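PDB 2W8D: processed glycerol phosphate lipoteichoic acid synthase 2 from Bacillus subtilis, which belongs to the sulfatase family of the alkaline phosphatase clan and binds a magnesium ion in a domain built round a mixed beta sheet. Local coordinates for residues F45-K50 with R289-I294; I262-N267 with I279-N284; D283-Q288 with K355-S360; I344-R347 with F351-P354. One frame throughout, in Å; residues are numbered along the deposited sequence.

In the fold
Contacts 2, 3 and 4 form a run: the centres of contacts 2 and 3 lie 10 Å apart and those of contacts 3 and 4 only 8 Å apart, whereas contact 1 stands 17 to 18 Å from each of them. Helix 281-286 serves contacts 2 and 3, which share D283 and N284; strands 351-352 and 356-359 are neighbours in one antiparallel sheet, tying contact 3 to contact 4. Along the chain, contact 2 falls between the two segments of contact 1, contact 3 crosses contact 1, and contact 4 falls within contact 3. Contact 1 sits at the mixed sheet, and contact 3 lays helix 281-286, which leads into strand 292-296 of it, on the smaller antiparallel sheet.

Contact 1 (F45-K50 with R289-I294); sequences FIIDYK and RVPLFI
I47 is the residue by which the loop after strand 33-39 packs on P291, just before strand 292-296, and on F293 within it. That strand belongs to the mixed sheet of the alkaline phosphatase-like fold, where it runs antiparallel to strands 70-76 and 251-257; the side chain of P291 is about 12 Å from the bound magnesium ion.

Following the loop from F45, the first link is indirect. F45 N donates a hydrogen bond to water 1 at 2.8 Å, and the same water donates to R289 O at 3.1 Å, so one solvent molecule bridges the two backbones. The water lies in the plane of the F45 ring, at its edge, while I46 CG1 covers one face of that ring, displaced toward the rim.

I47 supplies the direct contact. Its CG1 stands beside the backbone N (chi1 -62°), which places this branch 4.3 Å from P291 CB, and CD1 continues to F293 CZ, also 4.3 Å away. The methyl approaches the aromatic ring near its plane, at the edge, and both separations are those of modest apolar packing. Helix 58-65 and Y71 of strand 70-76 also pack on I47, and Y71 stacks with F293.

Beyond I47 the chain turns away from the strand. D48, with its positive phi of 76°, occupies the third position of a type II beta turn running from I46 to Y49, and the turn is closed by Y49 N donating to I46 O at 3.0 Å.

Contact 2 (I262-N267 with I279-N284); sequences ISENHN and ITDYDN
N267 packs on I279 and E264 on N284; these two pairs form the close part of the contact. N267 OD1 comes within 3.3 Å of I279 CG2, and N267 CG is 3.6 Å from the same methyl, so the amide rests obliquely on the beta-branch of the isoleucine. That methyl is directed away from the backbone N of I279 because CG1 takes the place beside it (chi1 -69°).

The second close pair stacks flat groups. The carboxylate of E264 and the amide of N284 have planes only 24° apart, and E264 CG lies 3.5 Å from N284 CG. E264 OE1 approaches N284 ND2, but the angle is too poor for a hydrogen bond, which agrees with groups lying over one another. The other carboxylate oxygen, E264 OE2, receives a weak bond from N267 ND2, linking the two packed pairs. On the I262 side, water 2 bridges I262 O and N284 OD1.

Toward solvent the contact is looser. E264 OE2 and D281 OD1, of like charge if both are ionised, are 4.3 Å apart; water 3 donates to E264 OE1 at 2.8 Å and to D281 OD1, probably easing their repulsion.

The start of helix 281-286 is secured by a capping box: T280 OG1 accepts from D283 N, and T280 N donates to D283 OD2 at 3.0 Å. Around the contact, M270 and A271 of helix 267-273 pack on I279, H266 leans on V220 and V221 of helix 219-244, and D281 and Y282 face strand 356-359.

Contact 3 (D283-Q288 with K355-S360); sequences DNAQLQ and KYTKIS
A285, T357 and Q286 account for most of the surface buried where helix 281-286 lies against strand 356-359, the middle strand of a five-stranded antiparallel sheet. A285 contributes most. Its CB points at the strand and reaches I359 CD1 at 3.6 Å, while T357 OG1 is 4.0 Å from A285 CB. T357 and I359 alternate with K358 along the strand, so both turn their side chains to the helix. I359 meets the alanine through its longer branch, CG1 standing beside the backbone N so that CD1 extends over A285 CB.

Q286 meets T357 from the neighbouring position. Its chain bends at chi2 (-45°), carrying the amide back toward the strand until NE2 is 3.3 Å from T357 CG2. The opposite end of that amide, OE1, accepts from R289 NH1, which helps decide that the nitrogen is the end turned to T357. I352 of the adjacent strand 351-352 touches both Q286 and T357. A chi1 of 129° leaves T357 near an eclipsed conformation, so the placing of its hydroxyl is uncertain.

Chemically, van der Waals packing carries the contact: one methyl-methyl pair and an amide nitrogen on a methyl. As modelled, T357 OG1 is buried without a polar partner, though its doubtful placing weakens that reading, and the bond that fixes Q286 goes to R289 rather than to the sheet.

Contact 4 (I344-R347 with F351-P354); sequences IPFR and FISP
I344 N donates to I352 O at 2.6 Å, a short bond with an angle of 163° at the hydrogen. The return bond, from I352 N to I344 O, is longer at 3.0 Å and its donor is tilted 21° from the carbonyl plane. Together they define I344 and I352 as the hydrogen-bonded pair of a beta hairpin formed by strands 344-345 and 351-352, at one edge of the five-stranded antiparallel sheet.

The next pair, P345 with F351, is non-hydrogen-bonded, with CA atoms 4.5 Å apart; a proline, having no N-H, fits this place. P345 O accepts from Q78 NE2, outside the hairpin. F351 CB presses against I344 O at 3.3 Å. Its ring projects between the backbone N and the carbonyl carbon (chi1 74°), the crowded position, and leads off to E381 and V385 of helix 380-397, which P345 also touches.

I344 and I352 share the other face of the hairpin. I352 CG2 is the methyl that does the touching: it lies 4.0 Å from I344 CB and 3.8 Å from F346 CE1, meeting the phenylalanine ring obliquely. CG1 of I352 extends away from the backbone N, leaving CG2 turned toward these two partners. F76 of strand 70-76 packs on both F346 and I352, so this face of the hairpin looks toward the mixed sheet.

The division of labour is clear: paired backbone amides set the register of the hairpin, while apolar groups bury its two faces, one against helix 380-397 and the other against strand 70-76.

Contact 1 (F45-K50 with R289-I294)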
loop_
_atom_site.group_PDB
_atom_site.type_symbol
_atom_site.label_atom_id
_atom_site.label_comp_id
_atom_site.label_asym_id
_atom_site.label_seq_id
_atom_site.Cartn_x
_atom_site.Cartn_y
_atom_site.Cartn_z
ATOM N N PHE A 45 -2.412 13.772 -4.882
ATOM C CA PHE A 45 -2.493 15.091 -5.534
ATOM C C PHE A 45 -1.777 15.151 -6.886
ATOM O O PHE A 45 -2.141 15.964 -7.731
ATOM C CB PHE A 45 -2.045 16.252 -4.627
ATOM C CG PHE A 45 -0.556 16.417 -4.531
ATOM C CD1 PHE A 45 0.122 17.213 -5.426
ATOM C CD2 PHE A 45 0.164 15.782 -3.533
ATOM C CE1 PHE A 45 1.524 17.346 -5.335
ATOM C CE2 PHE A 45 1.526 15.934 -3.424
ATOM C CZ PHE A 45 2.215 16.695 -4.342
ATOM N N ILE A 46 -0.762 14.314 -7.057
ATOM C CA ILE A 46 -0.024 14.170 -8.300
ATOM C C ILE A 46 -0.862 13.687 -9.490
ATOM O O ILE A 46 -0.561 14.031 -10.638
ATOM C CB ILE A 46 1.180 13.216 -8.115
ATOM C CG1 ILE A 46 2.318 14.014 -7.488
ATOM C CG2 ILE A 46 1.707 12.780 -9.389
ATOM C CD1 ILE A 46 2.617 15.346 -8.258
ATOM N N ILE A 47 -1.889 12.888 -9.208
ATOM C CA ILE A 47 -2.773 12.363 -10.240
ATOM C C ILE A 47 -3.526 13.524 -10.881
ATOM O O ILE A 47 -4.174 14.326 -10.192
ATOM C CB ILE A 47 -3.727 11.290 -9.672
ATOM C CG1 ILE A 47 -2.951 10.092 -9.122
ATOM C CG2 ILE A 47 -4.681 10.793 -10.736
ATOM C CD1 ILE A 47 -1.905 9.483 -10.075
ATOM N N ASP A 48 -3.353 13.659 -12.182
ATOM C CA ASP A 48 -3.950 14.724 -12.999
ATOM C C ASP A 48 -3.302 16.056 -12.862
ATOM O O ASP A 48 -3.758 17.006 -13.477
ATOM C CB ASP A 48 -5.472 14.831 -12.824
ATOM C CG ASP A 48 -6.195 13.658 -13.471
ATOM O OD1 ASP A 48 -5.616 13.041 -14.390
ATOM O OD2 ASP A 48 -7.315 13.320 -13.059
ATOM N N TYR A 49 -2.244 16.138 -12.057
ATOM C CA TYR A 49 -1.509 17.382 -11.907
ATOM C C TYR A 49 -0.700 17.671 -13.177
ATOM O O TYR A 49 -0.190 16.751 -13.840
ATOM C CB TYR A 49 -0.561 17.296 -10.731
ATOM C CG TYR A 49 -0.257 18.650 -10.152
ATOM C CD1 TYR A 49 -1.085 19.212 -9.175
ATOM C CD2 TYR A 49 0.820 19.392 -10.611
ATOM C CE1 TYR A 49 -0.834 20.484 -8.659
ATOM C CE2 TYR A 49 1.078 20.673 -10.107
ATOM C CZ TYR A 49 0.255 21.198 -9.131
ATOM O OH TYR A 49 0.508 22.441 -8.637
ATOM N N LYS A 50 -0.581 18.949 -13.503
ATOM C CA LYS A 50 0.224 19.365 -14.650
ATOM C C LYS A 50 1.151 20.500 -14.268
ATOM O O LYS A 50 0.830 21.305 -13.401
ATOM C CB LYS A 50 -0.639 19.827 -15.834
ATOM C CG LYS A 50 -1.712 18.884 -16.247
ATOM C CD LYS A 50 -2.385 19.352 -17.517
ATOM C CE LYS A 50 -3.558 18.431 -17.825
ATOM N NZ LYS A 50 -4.291 18.732 -19.095
ATOM N N ARG A 289 -4.004 11.327 1.145
ATOM C CA ARG A 289 -4.477 10.443 0.092
ATOM C C ARG A 289 -3.254 9.936 -0.711
ATOM O O ARG A 289 -2.405 10.734 -1.136
ATOM C CB ARG A 289 -5.477 11.160 -0.829
ATOM C CG ARG A 289 -6.919 11.222 -0.298
ATOM C CD ARG A 289 -7.784 12.134 -1.160
ATOM N NE ARG A 289 -9.135 12.272 -0.600
ATOM C CZ ARG A 289 -9.482 13.126 0.374
ATOM N NH1 ARG A 289 -8.588 13.937 0.919
ATOM N NH2 ARG A 289 -10.732 13.173 0.809
ATOM N N VAL A 290 -3.159 8.617 -0.858
ATOM C CA VAL A 290 -2.255 7.975 -1.819
ATOM C C VAL A 290 -3.057 7.159 -2.854
ATOM O O VAL A 290 -4.116 6.599 -2.539
ATOM C CB VAL A 290 -1.173 7.084 -1.145
ATOM C CG1 VAL A 290 -0.331 7.920 -0.131
ATOM C CG2 VAL A 290 -1.807 5.919 -0.439
ATOM N N PRO A 291 -2.561 7.109 -4.098
ATOM C CA PRO A 291 -3.344 6.406 -5.111
ATOM C C PRO A 291 -3.318 4.900 -4.889
ATOM O O PRO A 291 -2.358 4.383 -4.313
ATOM C CB PRO A 291 -2.674 6.780 -6.438
ATOM C CG PRO A 291 -1.282 7.234 -6.081
ATOM C CD PRO A 291 -1.279 7.632 -4.596
ATOM N N LEU A 292 -4.411 4.238 -5.274
ATOM C CA LEU A 292 -4.520 2.804 -5.254
ATOM C C LEU A 292 -5.141 2.437 -6.582
ATOM O O LEU A 292 -6.179 2.980 -6.931
ATOM C CB LEU A 292 -5.405 2.317 -4.109
ATOM C CG LEU A 292 -5.727 0.812 -4.225
ATOM C CD1 LEU A 292 -4.488 -0.138 -4.080
ATOM C CD2 LEU A 292 -6.803 0.396 -3.219
ATOM N N PHE A 293 -4.490 1.549 -7.318
ATOM C CA PHE A 293 -4.993 1.065 -8.614
ATOM C C PHE A 293 -5.095 -0.456 -8.512
ATOM O O PHE A 293 -4.203 -1.081 -7.943
ATOM C CB PHE A 293 -4.003 1.387 -9.753
ATOM C CG PHE A 293 -3.822 2.841 -10.017
ATOM C CD1 PHE A 293 -4.621 3.487 -10.937
ATOM C CD2 PHE A 293 -2.840 3.577 -9.350
ATOM C CE1 PHE A 293 -4.462 4.863 -11.192
ATOM C CE2 PHE A 293 -2.671 4.926 -9.619
ATOM C CZ PHE A 293 -3.496 5.568 -10.549
ATOM N N ILE A 294 -6.187 -1.035 -9.012
ATOM C CA ILE A 294 -6.304 -2.479 -9.123
ATOM C C ILE A 294 -6.802 -2.804 -10.539
ATOM O O ILE A 294 -7.923 -2.436 -10.903
ATOM C CB ILE A 294 -7.317 -3.095 -8.116
ATOM C CG1 ILE A 294 -6.913 -2.868 -6.671
ATOM C CG2 ILE A 294 -7.462 -4.568 -8.352
ATOM C CD1 ILE A 294 -7.996 -3.272 -5.716
HETATM O O HOH W 1 -2.413 13.719 -2.085
#

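Contact 2 (I262-N267 with I279-N284)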
loop_
_atom_site.group_PDB
_atom_site.type_symbol
_atom_site.label_atom_id
_atom_site.label_comp_id
_atom_site.label_asym_id
_atom_site.label_seq_id
_atom_site.Cartn_x
_atom_site.Cartn_y
_atom_site.Cartn_z
ATOM N N ILE A 262 5.972 14.390 0.730
ATOM C CA ILE A 262 6.184 15.779 1.117
ATOM C C ILE A 262 5.593 16.068 2.513
ATOM O O ILE A 262 4.365 16.180 2.660
ATOM C CB ILE A 262 5.537 16.746 0.093
ATOM C CG1 ILE A 262 5.894 16.367 -1.361
ATOM C CG2 ILE A 262 5.939 18.196 0.418
ATOM C CD1 ILE A 262 7.401 16.430 -1.641
ATOM N N SER A 263 6.457 16.242 3.512
ATOM C CA SER A 263 6.001 16.575 4.868
ATOM C C SER A 263 5.575 18.047 5.050
ATOM O O SER A 263 5.619 18.858 4.107
ATOM C CB SER A 263 7.066 16.195 5.879
ATOM O OG SER A 263 8.143 17.096 5.833
ATOM N N GLU A 264 5.167 18.378 6.276
ATOM C CA GLU A 264 4.801 19.747 6.687
ATOM C C GLU A 264 5.953 20.755 6.744
ATOM O O GLU A 264 5.706 21.947 6.785
ATOM C CB GLU A 264 4.000 19.701 7.989
ATOM C CG GLU A 264 2.615 18.999 7.819
ATOM C CD GLU A 264 1.599 19.416 8.896
ATOM O OE1 GLU A 264 1.283 18.567 9.779
ATOM O OE2 GLU A 264 1.116 20.594 8.861
ATOM N N ASN A 265 7.205 20.287 6.674
ATOM C CA ASN A 265 8.374 21.177 6.525
ATOM C C ASN A 265 8.361 21.984 5.210
ATOM O O ASN A 265 9.082 23.003 5.081
ATOM C CB ASN A 265 9.708 20.398 6.604
ATOM C CG ASN A 265 9.911 19.654 7.936
ATOM O OD1 ASN A 265 10.503 18.578 7.952
ATOM N ND2 ASN A 265 9.448 20.226 9.035
ATOM N N HIS A 266 7.547 21.537 4.260
ATOM C CA HIS A 266 7.437 22.161 2.932
ATOM C C HIS A 266 6.067 22.783 2.686
ATOM O O HIS A 266 5.644 22.936 1.544
ATOM C CB HIS A 266 7.723 21.106 1.848
ATOM C CG HIS A 266 8.950 20.309 2.135
ATOM N ND1 HIS A 266 10.222 20.820 1.966
ATOM C CD2 HIS A 266 9.105 19.090 2.695
ATOM C CE1 HIS A 266 11.106 19.912 2.346
ATOM N NE2 HIS A 266 10.452 18.861 2.801
ATOM N N ASN A 267 5.369 23.138 3.753
ATOM C CA ASN A 267 4.047 23.743 3.644
ATOM C C ASN A 267 4.040 25.019 2.829
ATOM O O ASN A 267 3.080 25.276 2.121
ATOM C CB ASN A 267 3.470 24.049 5.037
ATOM C CG ASN A 267 2.698 22.869 5.640
ATOM O OD1 ASN A 267 2.500 21.841 5.009
ATOM N ND2 ASN A 267 2.269 23.028 6.878
ATOM N N ILE A 279 -1.219 26.016 3.899
ATOM C CA ILE A 279 -1.601 24.634 4.161
ATOM C C ILE A 279 -1.981 24.552 5.630
ATOM O O ILE A 279 -1.118 24.702 6.483
ATOM C CB ILE A 279 -0.416 23.651 3.874
ATOM C CG1 ILE A 279 -0.095 23.562 2.373
ATOM C CG2 ILE A 279 -0.684 22.233 4.446
ATOM C CD1 ILE A 279 -1.279 23.264 1.473
ATOM N N THR A 280 -3.253 24.319 5.932
ATOM C CA THR A 280 -3.682 24.074 7.332
ATOM C C THR A 280 -3.516 22.593 7.770
ATOM O O THR A 280 -3.173 21.727 6.954
ATOM C CB THR A 280 -5.153 24.498 7.518
ATOM O OG1 THR A 280 -5.980 23.755 6.610
ATOM C CG2 THR A 280 -5.348 26.017 7.271
ATOM N N ASP A 281 -3.784 22.284 9.036
ATOM C CA ASP A 281 -3.825 20.882 9.533
ATOM C C ASP A 281 -4.806 20.057 8.730
ATOM O O ASP A 281 -4.531 18.920 8.384
ATOM C CB ASP A 281 -4.329 20.822 10.988
ATOM C CG ASP A 281 -3.274 21.197 12.030
ATOM O OD1 ASP A 281 -2.059 21.202 11.738
ATOM O OD2 ASP A 281 -3.702 21.496 13.175
ATOM N N TYR A 282 -5.973 20.638 8.483
ATOM C CA TYR A 282 -7.012 20.044 7.673
ATOM C C TYR A 282 -6.479 19.725 6.254
ATOM O O TYR A 282 -6.687 18.625 5.778
ATOM C CB TYR A 282 -8.284 20.946 7.640
ATOM C CG TYR A 282 -9.215 20.565 6.512
ATOM C CD1 TYR A 282 -10.137 19.526 6.672
ATOM C CD2 TYR A 282 -9.120 21.183 5.258
ATOM C CE1 TYR A 282 -10.943 19.124 5.645
ATOM C CE2 TYR A 282 -9.938 20.782 4.175
ATOM C CZ TYR A 282 -10.843 19.748 4.381
ATOM O OH TYR A 282 -11.671 19.311 3.364
ATOM N N ASP A 283 -5.824 20.677 5.574
ATOM C CA ASP A 283 -5.337 20.457 4.194
ATOM C C ASP A 283 -4.311 19.338 4.186
ATOM O O ASP A 283 -4.393 18.441 3.360
ATOM C CB ASP A 283 -4.710 21.715 3.564
ATOM C CG ASP A 283 -5.657 22.907 3.519
ATOM O OD1 ASP A 283 -6.868 22.716 3.268
ATOM O OD2 ASP A 283 -5.185 24.064 3.708
ATOM N N ASN A 284 -3.359 19.391 5.119
ATOM C CA ASN A 284 -2.421 18.306 5.297
ATOM C C ASN A 284 -3.040 16.915 5.486
ATOM O O ASN A 284 -2.522 15.938 4.953
ATOM C CB ASN A 284 -1.420 18.575 6.395
ATOM C CG ASN A 284 -0.244 17.642 6.302
ATOM O OD1 ASN A 284 0.464 17.629 5.288
ATOM N ND2 ASN A 284 -0.055 16.809 7.321
HETATM O O HOH W 2 2.503 15.536 4.637
HETATM O O HOH W 3 -1.279 18.372 10.987
HETATM O O HOH W 4 1.554 27.005 4.567
#

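Contact 3 (D283-Q288 with K355-S360)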
loop_
_atom_site.group_PDB
_atom_site.type_symbol
_atom_site.label_atom_id
_atom_site.label_comp_id
_atom_site.label_asym_id
_atom_site.label_seq_id
_atom_site.Cartn_x
_atom_site.Cartn_y
_atom_site.Cartn_z
ATOM N N ASP A 283 -5.824 20.677 5.574
ATOM C CA ASP A 283 -5.337 20.457 4.194
ATOM C C ASP A 283 -4.311 19.338 4.186
ATOM O O ASP A 283 -4.393 18.441 3.360
ATOM C CB ASP A 283 -4.710 21.715 3.564
ATOM C CG ASP A 283 -5.657 22.907 3.519
ATOM O OD1 ASP A 283 -6.868 22.716 3.268
ATOM O OD2 ASP A 283 -5.185 24.064 3.708
ATOM N N ASN A 284 -3.359 19.391 5.119
ATOM C CA ASN A 284 -2.421 18.306 5.297
ATOM C C ASN A 284 -3.040 16.915 5.486
ATOM O O ASN A 284 -2.522 15.938 4.953
ATOM C CB ASN A 284 -1.420 18.575 6.395
ATOM C CG ASN A 284 -0.244 17.642 6.302
ATOM O OD1 ASN A 284 0.464 17.629 5.288
ATOM N ND2 ASN A 284 -0.055 16.809 7.321
ATOM N N ALA A 285 -4.156 16.822 6.202
ATOM C CA ALA A 285 -4.847 15.546 6.345
ATOM C C ALA A 285 -5.364 15.056 4.968
ATOM O O ALA A 285 -5.226 13.855 4.616
ATOM C CB ALA A 285 -5.957 15.660 7.340
ATOM N N GLN A 286 -5.901 16.006 4.193
ATOM C CA GLN A 286 -6.364 15.711 2.842
ATOM C C GLN A 286 -5.235 15.238 1.948
ATOM O O GLN A 286 -5.481 14.453 1.044
ATOM C CB GLN A 286 -7.114 16.914 2.187
ATOM C CG GLN A 286 -8.253 17.480 3.045
ATOM C CD GLN A 286 -9.120 16.379 3.647
ATOM O OE1 GLN A 286 -9.622 15.536 2.926
ATOM N NE2 GLN A 286 -9.287 16.381 4.969
ATOM N N LEU A 287 -4.009 15.705 2.211
ATOM C CA LEU A 287 -2.847 15.342 1.386
ATOM C C LEU A 287 -2.268 13.941 1.692
ATOM O O LEU A 287 -1.263 13.548 1.108
ATOM C CB LEU A 287 -1.743 16.409 1.501
ATOM C CG LEU A 287 -2.101 17.680 0.707
ATOM C CD1 LEU A 287 -1.344 18.907 1.233
ATOM C CD2 LEU A 287 -1.910 17.454 -0.815
ATOM N N GLN A 288 -2.869 13.235 2.649
ATOM C CA GLN A 288 -2.448 11.879 2.980
ATOM C C GLN A 288 -3.148 10.863 2.079
ATOM O O GLN A 288 -2.927 9.675 2.233
ATOM C CB GLN A 288 -2.687 11.564 4.466
ATOM C CG GLN A 288 -1.996 12.565 5.456
ATOM C CD GLN A 288 -0.533 12.844 5.131
ATOM O OE1 GLN A 288 0.303 11.928 5.166
ATOM N NE2 GLN A 288 -0.209 14.098 4.799
ATOM N N LYS A 355 -17.752 12.094 6.743
ATOM C CA LYS A 355 -18.246 13.131 7.645
ATOM C C LYS A 355 -17.168 14.037 8.287
ATOM O O LYS A 355 -17.265 15.267 8.232
ATOM C CB LYS A 355 -19.088 12.498 8.767
ATOM C CG LYS A 355 -20.326 13.329 9.085
ATOM C CD LYS A 355 -20.867 12.996 10.464
ATOM C CE LYS A 355 -22.229 13.596 10.709
ATOM N NZ LYS A 355 -22.703 13.145 12.044
ATOM N N TYR A 356 -16.163 13.423 8.902
ATOM C CA TYR A 356 -15.248 14.155 9.782
ATOM C C TYR A 356 -13.800 13.924 9.458
ATOM O O TYR A 356 -13.405 12.806 9.089
ATOM C CB TYR A 356 -15.398 13.673 11.233
ATOM C CG TYR A 356 -16.727 13.877 11.863
ATOM C CD1 TYR A 356 -17.338 15.126 11.877
ATOM C CD2 TYR A 356 -17.362 12.827 12.506
ATOM C CE1 TYR A 356 -18.565 15.313 12.515
ATOM C CE2 TYR A 356 -18.567 12.996 13.123
ATOM C CZ TYR A 356 -19.165 14.233 13.133
ATOM O OH TYR A 356 -20.384 14.361 13.759
ATOM N N THR A 357 -13.003 14.982 9.581
ATOM C CA THR A 357 -11.572 14.812 9.742
ATOM C C THR A 357 -11.107 15.304 11.119
ATOM O O THR A 357 -11.367 16.456 11.518
ATOM C CB THR A 357 -10.697 15.199 8.487
ATOM O OG1 THR A 357 -9.626 16.097 8.829
ATOM C CG2 THR A 357 -11.499 15.712 7.314
ATOM N N LYS A 358 -10.521 14.393 11.880
ATOM C CA LYS A 358 -10.083 14.690 13.229
ATOM C C LYS A 358 -8.578 14.732 13.290
ATOM O O LYS A 358 -7.940 13.724 13.018
ATOM C CB LYS A 358 -10.551 13.612 14.197
ATOM C CG LYS A 358 -10.541 14.102 15.651
ATOM C CD LYS A 358 -10.277 12.988 16.610
ATOM C CE LYS A 358 -10.473 13.451 18.032
ATOM N NZ LYS A 358 -10.371 12.290 18.952
ATOM N N ILE A 359 -8.017 15.869 13.691
ATOM C CA ILE A 359 -6.560 16.052 13.761
ATOM C C ILE A 359 -6.181 16.725 15.090
ATOM O O ILE A 359 -6.692 17.805 15.415
ATOM C CB ILE A 359 -6.038 16.896 12.560
ATOM C CG1 ILE A 359 -6.487 16.299 11.227
ATOM C CG2 ILE A 359 -4.501 17.019 12.577
ATOM C CD1 ILE A 359 -5.785 14.891 10.830
ATOM N N SER A 360 -5.299 16.067 15.856
ATOM C CA SER A 360 -4.899 16.510 17.214
ATOM C C SER A 360 -6.084 16.984 18.029
ATOM O O SER A 360 -6.047 18.069 18.610
ATOM C CB SER A 360 -3.836 17.632 17.168
ATOM O OG SER A 360 -2.966 17.414 16.065
#

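Contact 4 (I344-R347 with F351-P354)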
loop_
_atom_site.group_PDB
_atom_site.type_symbol
_atom_site.label_atom_id
_atom_site.label_comp_id
_atom_site.label_asym_id
_atom_site.label_seq_id
_atom_site.Cartn_x
_atom_site.Cartn_y
_atom_site.Cartn_z
ATOM N N ILE A 344 -11.797 6.027 8.591
ATOM C CA ILE A 344 -10.462 5.497 8.318
ATOM C C ILE A 344 -9.494 5.926 9.400
ATOM O O ILE A 344 -9.165 7.096 9.501
ATOM C CB ILE A 344 -9.918 5.913 6.920
ATOM C CG1 ILE A 344 -10.973 5.752 5.796
ATOM C CG2 ILE A 344 -8.686 5.111 6.555
ATOM C CD1 ILE A 344 -11.589 4.389 5.712
ATOM N N PRO A 345 -9.037 4.980 10.232
ATOM C CA PRO A 345 -8.034 5.397 11.231
ATOM C C PRO A 345 -6.711 5.760 10.596
ATOM O O PRO A 345 -6.326 5.179 9.559
ATOM C CB PRO A 345 -7.819 4.144 12.090
ATOM C CG PRO A 345 -8.954 3.252 11.803
ATOM C CD PRO A 345 -9.469 3.580 10.416
ATOM N N PHE A 346 -6.038 6.709 11.241
ATOM C CA PHE A 346 -4.607 6.976 11.084
ATOM C C PHE A 346 -3.869 6.334 12.252
ATOM O O PHE A 346 -4.439 6.156 13.341
ATOM C CB PHE A 346 -4.358 8.482 11.133
ATOM C CG PHE A 346 -4.755 9.204 9.894
ATOM C CD1 PHE A 346 -5.471 8.560 8.885
ATOM C CD2 PHE A 346 -4.415 10.553 9.728
ATOM C CE1 PHE A 346 -5.868 9.253 7.705
ATOM C CE2 PHE A 346 -4.792 11.250 8.569
ATOM C CZ PHE A 346 -5.513 10.587 7.547
ATOM N N ARG A 347 -2.603 5.979 12.057
ATOM C CA ARG A 347 -1.855 5.328 13.141
ATOM C C ARG A 347 -1.840 6.149 14.477
ATOM O O ARG A 347 -1.867 5.581 15.565
ATOM C CB ARG A 347 -0.414 4.950 12.694
ATOM C CG ARG A 347 0.304 3.997 13.664
ATOM C CD ARG A 347 -0.714 3.609 14.743
ATOM N NE ARG A 347 -0.651 2.226 15.061
ATOM C CZ ARG A 347 -1.219 1.652 16.100
ATOM N NH1 ARG A 347 -1.942 2.346 16.967
ATOM N NH2 ARG A 347 -1.018 0.358 16.263
ATOM N N PHE A 351 -8.185 10.560 12.477
ATOM C CA PHE A 351 -8.932 9.782 11.513
ATOM C C PHE A 351 -9.584 10.634 10.474
ATOM O O PHE A 351 -9.645 11.848 10.615
ATOM C CB PHE A 351 -9.938 8.820 12.177
ATOM C CG PHE A 351 -11.166 9.474 12.756
ATOM C CD1 PHE A 351 -12.281 9.726 11.960
ATOM C CD2 PHE A 351 -11.261 9.725 14.131
ATOM C CE1 PHE A 351 -13.455 10.292 12.511
ATOM C CE2 PHE A 351 -12.421 10.281 14.689
ATOM C CZ PHE A 351 -13.512 10.562 13.882
ATOM N N ILE A 352 -10.051 9.988 9.409
ATOM C CA ILE A 352 -10.810 10.679 8.395
ATOM C C ILE A 352 -11.963 9.808 7.973
ATOM O O ILE A 352 -11.843 8.588 7.932
ATOM C CB ILE A 352 -9.954 11.108 7.209
ATOM C CG1 ILE A 352 -10.787 11.960 6.242
ATOM C CG2 ILE A 352 -9.374 9.879 6.449
ATOM C CD1 ILE A 352 -9.960 12.797 5.331
ATOM N N SER A 353 -13.096 10.445 7.698
ATOM C CA SER A 353 -14.279 9.773 7.182
ATOM C C SER A 353 -15.043 10.747 6.271
ATOM O O SER A 353 -14.720 11.927 6.235
ATOM C CB SER A 353 -15.163 9.349 8.347
ATOM O OG SER A 353 -15.984 10.419 8.731
ATOM N N PRO A 354 -16.073 10.261 5.551
ATOM C CA PRO A 354 -16.795 11.205 4.698
ATOM C C PRO A 354 -17.366 12.362 5.506
ATOM O O PRO A 354 -17.452 13.467 5.002
ATOM C CB PRO A 354 -17.921 10.350 4.089
ATOM C CG PRO A 354 -17.373 8.953 4.101
ATOM C CD PRO A 354 -16.494 8.866 5.316
#